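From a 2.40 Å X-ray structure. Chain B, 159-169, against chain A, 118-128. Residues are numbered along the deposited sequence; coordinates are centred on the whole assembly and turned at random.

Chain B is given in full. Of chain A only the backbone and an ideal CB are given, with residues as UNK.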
# COMPACT_ATOMS: atom_id res chain seq x y z
N THR B 159 2.89 2.50 0.60
CA THR B 159 4.04 3.30 0.15
C THR B 159 3.91 3.95 -1.23
O THR B 159 4.25 5.13 -1.39
CB THR B 159 5.28 2.44 0.14
OG1 THR B 159 5.35 1.79 1.41
CG2 THR B 159 6.55 3.36 -0.07
N TYR B 160 3.36 3.22 -2.20
CA TYR B 160 3.31 3.77 -3.53
C TYR B 160 2.29 4.92 -3.57
O TYR B 160 2.58 5.99 -4.13
CB TYR B 160 2.94 2.70 -4.55
CG TYR B 160 3.96 1.58 -4.64
CD1 TYR B 160 5.26 1.78 -4.21
CD2 TYR B 160 3.64 0.34 -5.19
CE1 TYR B 160 6.18 0.79 -4.29
CE2 TYR B 160 4.58 -0.68 -5.25
CZ TYR B 160 5.84 -0.43 -4.82
OH TYR B 160 6.84 -1.37 -4.91
N PHE B 161 1.09 4.69 -3.01
CA PHE B 161 0.06 5.67 -2.97
C PHE B 161 0.53 6.85 -2.15
O PHE B 161 0.33 8.02 -2.50
CB PHE B 161 -1.18 5.03 -2.36
CG PHE B 161 -2.02 4.29 -3.36
CD1 PHE B 161 -2.95 4.96 -4.14
CD2 PHE B 161 -1.86 2.93 -3.55
CE1 PHE B 161 -3.72 4.27 -5.08
CE2 PHE B 161 -2.56 2.28 -4.50
CZ PHE B 161 -3.54 2.94 -5.26
N SER B 162 1.22 6.60 -1.06
CA SER B 162 1.82 7.72 -0.33
C SER B 162 2.76 8.62 -1.16
O SER B 162 2.81 9.84 -0.98
CB SER B 162 2.50 7.21 0.89
OG SER B 162 3.12 8.29 1.54
N MET B 163 3.56 8.00 -2.03
CA MET B 163 4.48 8.70 -2.90
C MET B 163 3.73 9.40 -4.04
O MET B 163 4.00 10.55 -4.31
CB MET B 163 5.48 7.71 -3.46
CG MET B 163 6.55 7.46 -2.40
SD MET B 163 7.82 6.33 -2.93
CE MET B 163 9.13 7.50 -3.15
N ASP B 164 2.73 8.73 -4.62
CA ASP B 164 1.85 9.41 -5.55
C ASP B 164 1.11 10.67 -5.04
O ASP B 164 0.96 11.62 -5.76
CB ASP B 164 0.84 8.46 -6.13
CG ASP B 164 -0.01 9.15 -7.17
OD1 ASP B 164 0.35 9.10 -8.35
OD2 ASP B 164 -1.01 9.80 -6.80
N TYR B 165 0.63 10.68 -3.82
CA TYR B 165 0.07 11.87 -3.27
C TYR B 165 1.10 12.95 -2.97
O TYR B 165 0.81 14.12 -3.06
CB TYR B 165 -0.67 11.52 -1.97
CG TYR B 165 -2.03 10.96 -2.23
CD1 TYR B 165 -2.29 9.61 -2.04
CD2 TYR B 165 -3.08 11.80 -2.68
CE1 TYR B 165 -3.57 9.08 -2.28
CE2 TYR B 165 -4.32 11.30 -2.92
CZ TYR B 165 -4.58 9.93 -2.71
OH TYR B 165 -5.86 9.40 -2.97
N ALA B 166 2.28 12.55 -2.48
CA ALA B 166 3.37 13.50 -2.23
C ALA B 166 3.75 14.25 -3.53
O ALA B 166 4.01 15.44 -3.52
CB ALA B 166 4.62 12.76 -1.68
N ARG B 167 3.81 13.51 -4.63
CA ARG B 167 4.10 14.02 -5.97
C ARG B 167 3.01 15.02 -6.43
O ARG B 167 3.32 16.09 -6.92
CB ARG B 167 4.28 12.83 -6.91
CG ARG B 167 3.76 13.03 -8.33
CD ARG B 167 2.62 12.10 -8.73
NE ARG B 167 1.84 12.76 -9.75
CZ ARG B 167 0.70 12.33 -10.25
NH1 ARG B 167 0.17 11.17 -9.90
NH2 ARG B 167 0.08 13.07 -11.14
N GLN B 168 1.75 14.70 -6.20
CA GLN B 168 0.67 15.61 -6.56
C GLN B 168 0.70 16.91 -5.72
O GLN B 168 0.44 17.99 -6.23
CB GLN B 168 -0.68 14.91 -6.39
CG GLN B 168 -0.95 13.74 -7.33
CD GLN B 168 -2.39 13.29 -7.19
OE1 GLN B 168 -3.32 14.08 -7.39
NE2 GLN B 168 -2.59 12.07 -6.81
N ALA B 169 0.97 16.78 -4.42
CA ALA B 169 1.14 17.93 -3.54
C ALA B 169 2.35 18.74 -4.02
O ALA B 169 2.21 19.93 -4.18
CB ALA B 169 1.28 17.52 -2.08
N UNK A 118 7.28 -0.25 -13.30
CA UNK A 118 7.23 1.21 -13.11
C UNK A 118 5.92 1.54 -12.35
O UNK A 118 4.94 1.99 -12.95
CB UNK A 118 7.30 1.95 -14.45
N UNK A 119 5.92 1.33 -11.02
CA UNK A 119 4.75 1.41 -10.14
C UNK A 119 4.11 2.77 -9.97
O UNK A 119 2.89 2.93 -10.04
CB UNK A 119 5.14 0.90 -8.75
N UNK A 120 4.92 3.78 -9.73
CA UNK A 120 4.41 5.12 -9.52
C UNK A 120 3.80 5.60 -10.82
O UNK A 120 2.72 6.21 -10.85
CB UNK A 120 5.51 6.07 -9.04
N UNK A 121 4.47 5.27 -11.91
CA UNK A 121 3.99 5.61 -13.25
C UNK A 121 2.63 4.94 -13.53
O UNK A 121 1.73 5.59 -14.02
CB UNK A 121 5.02 5.19 -14.30
N UNK A 122 2.54 3.64 -13.22
CA UNK A 122 1.33 2.81 -13.31
C UNK A 122 0.14 3.41 -12.55
O UNK A 122 -0.94 3.45 -13.08
CB UNK A 122 1.62 1.41 -12.77
N UNK A 123 0.36 3.83 -11.29
CA UNK A 123 -0.66 4.53 -10.46
C UNK A 123 -1.06 5.84 -11.11
O UNK A 123 -2.25 6.17 -11.15
CB UNK A 123 -0.13 4.79 -9.05
N UNK A 124 -0.10 6.59 -11.61
CA UNK A 124 -0.41 7.81 -12.35
C UNK A 124 -1.38 7.56 -13.53
O UNK A 124 -2.43 8.15 -13.61
CB UNK A 124 0.89 8.43 -12.87
N UNK A 125 -1.07 6.61 -14.39
CA UNK A 125 -2.01 6.26 -15.45
C UNK A 125 -3.32 5.67 -14.97
O UNK A 125 -4.39 5.94 -15.56
CB UNK A 125 -1.35 5.27 -16.41
N UNK A 126 -3.26 4.87 -13.90
CA UNK A 126 -4.51 4.32 -13.30
C UNK A 126 -5.42 5.44 -12.76
O UNK A 126 -6.63 5.42 -12.97
CB UNK A 126 -4.17 3.35 -12.17
N UNK A 127 -4.86 6.45 -12.09
CA UNK A 127 -5.71 7.55 -11.65
C UNK A 127 -6.27 8.32 -12.82
O UNK A 127 -7.47 8.67 -12.83
CB UNK A 127 -4.93 8.49 -10.73
N UNK A 128 -5.46 8.64 -13.82
CA UNK A 128 -6.01 9.31 -15.01
C UNK A 128 -7.11 8.47 -15.66
O UNK A 128 -8.09 9.01 -16.10
CB UNK A 128 -4.90 9.59 -16.03

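The two helices cross at 68°, their axes 9.7 Å apart at closest approach.

Position 118 has phi/psi of -101/79 and precedes the helix, an N-cap where Ser, Thr, Asp or Asn are common; its ideal CB has nothing of chain B within 5.5 Å. It is Glu A118, without contact here.

At 119 CA-to-CB points toward chain B, and the ideal CB lies 3.9 Å from Tyr B160 CE2. A flat or apolar side chain would suit that ring. The residue is Tyr A119: its CB sits over the face of the Tyr B160 ring, 4.0 Å from the centroid, and the two ring planes, 6° apart, are slid so that they barely overlap.

Position 120 points sideways, with no chain B atom within 5.5 Å of its ideal CB, so only a side chain with some length reaches the helix surface at Tyr B160 and Met B163. Leu, Met or Ile are plausible. Leu A120 places CD2 3.4 Å from Tyr B160 O and 3.8 Å from Met B163 CB. Its backbone O also accepts from a water that donates to Asp B164 OD1.

Position 121 points away and 122 is out of reach; chain B constrains neither. They are Ser A121 and Ala A122.

Position 123 points toward chain B, its ideal CB 4.4 Å from Asp B164 OD1 and 5.4 Å from Phe B161 CE1. The nearby ring favours a medium aliphatic chain, Ile, Leu or Met. Ile A123 (m, t) sets CD1 over the Phe B161 ring face, 4.3 Å from the centroid, and 3.5 Å from Tyr B160 CB.

At 124 CA-to-CB points sideways, and the ideal CB is 4.1 Å from Arg B167 NH1 and 4.6 Å from Asp B164 OD1, which already pair at 2.6 Å. A long chain with an apolar stem that can lie along the guanidinium, Lys, Met or Gln, suits the position; an acid would have Asp B164 OD1 close by. Lys A124, all t, lays CE over the guanidinium face, 3.5 Å from Arg B167 NH2; NZ remains 4.4 Å from that NH2, a like-charge approach.

Positions 125 and 126 are out of reach: Phe A125 and Phe A126.

Position 127 points toward chain B, but no atom of this chain B stretch lies within 5.5 Å of its ideal CB. Asp B164 OD2 and the Tyr B165 ring lie beyond, calling for a long, basic chain, Lys or Arg. Lys A127 bends to place NZ 3.0 Å from Asp B164 OD2, a salt bridge with a weak hydrogen bond, and 4.4 Å from the Tyr B165 ring centroid in a cation-pi contact.

Position 128, sideways, is little constrained: Lys A128.

Chain A (118-128) EYLSAIKFFKK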
# COMPACT_ATOMS: atom_id res chain seq x y z
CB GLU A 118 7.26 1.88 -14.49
CG GLU A 118 8.57 1.77 -15.26
CD GLU A 118 9.63 2.68 -14.67
OE1 GLU A 118 9.35 3.85 -14.32
OE2 GLU A 118 10.77 2.24 -14.55
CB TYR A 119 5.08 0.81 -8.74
CG TYR A 119 5.75 -0.57 -8.81
CD1 TYR A 119 5.07 -1.67 -9.29
CD2 TYR A 119 7.10 -0.75 -8.41
CE1 TYR A 119 5.68 -2.90 -9.40
CE2 TYR A 119 7.73 -1.98 -8.52
CZ TYR A 119 7.00 -3.06 -8.99
OH TYR A 119 7.62 -4.28 -9.08
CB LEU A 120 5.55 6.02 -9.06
CG LEU A 120 6.05 5.83 -7.62
CD1 LEU A 120 7.01 6.99 -7.19
CD2 LEU A 120 4.91 5.68 -6.60
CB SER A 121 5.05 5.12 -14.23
OG SER A 121 4.72 5.44 -15.56
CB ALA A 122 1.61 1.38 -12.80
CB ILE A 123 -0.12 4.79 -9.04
CG1 ILE A 123 0.15 3.47 -8.35
CG2 ILE A 123 -1.05 5.60 -8.19
CD1 ILE A 123 0.60 3.65 -6.95
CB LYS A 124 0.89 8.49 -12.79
CG LYS A 124 0.67 9.83 -13.39
CD LYS A 124 1.96 10.40 -13.90
CE LYS A 124 1.83 11.93 -13.96
NZ LYS A 124 3.16 12.58 -14.18
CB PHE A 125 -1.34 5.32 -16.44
CG PHE A 125 -0.28 5.99 -17.28
CD1 PHE A 125 -0.64 6.82 -18.36
CD2 PHE A 125 1.09 5.79 -16.99
CE1 PHE A 125 0.38 7.47 -19.17
CE2 PHE A 125 2.12 6.42 -17.78
CZ PHE A 125 1.76 7.25 -18.91
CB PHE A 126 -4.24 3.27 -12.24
CG PHE A 126 -3.69 1.97 -12.80
CD1 PHE A 126 -3.98 1.57 -14.10
CD2 PHE A 126 -2.89 1.11 -11.98
CE1 PHE A 126 -3.53 0.33 -14.58
CE2 PHE A 126 -2.43 -0.07 -12.47
CZ PHE A 126 -2.74 -0.48 -13.79
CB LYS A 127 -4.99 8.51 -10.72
CG LYS A 127 -4.12 7.91 -9.63
CD LYS A 127 -4.86 7.25 -8.48
CE LYS A 127 -4.98 8.18 -7.24
NZ LYS A 127 -3.73 8.64 -6.52
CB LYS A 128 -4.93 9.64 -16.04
CG LYS A 128 -3.92 10.71 -15.68
CD LYS A 128 -2.64 10.51 -16.61
CE LYS A 128 -1.83 11.80 -16.83
NZ LYS A 128 -1.28 12.39 -15.56
O HOH W 1 2.60 8.44 -9.20
O HOH W 2 -5.58 11.03 -6.30
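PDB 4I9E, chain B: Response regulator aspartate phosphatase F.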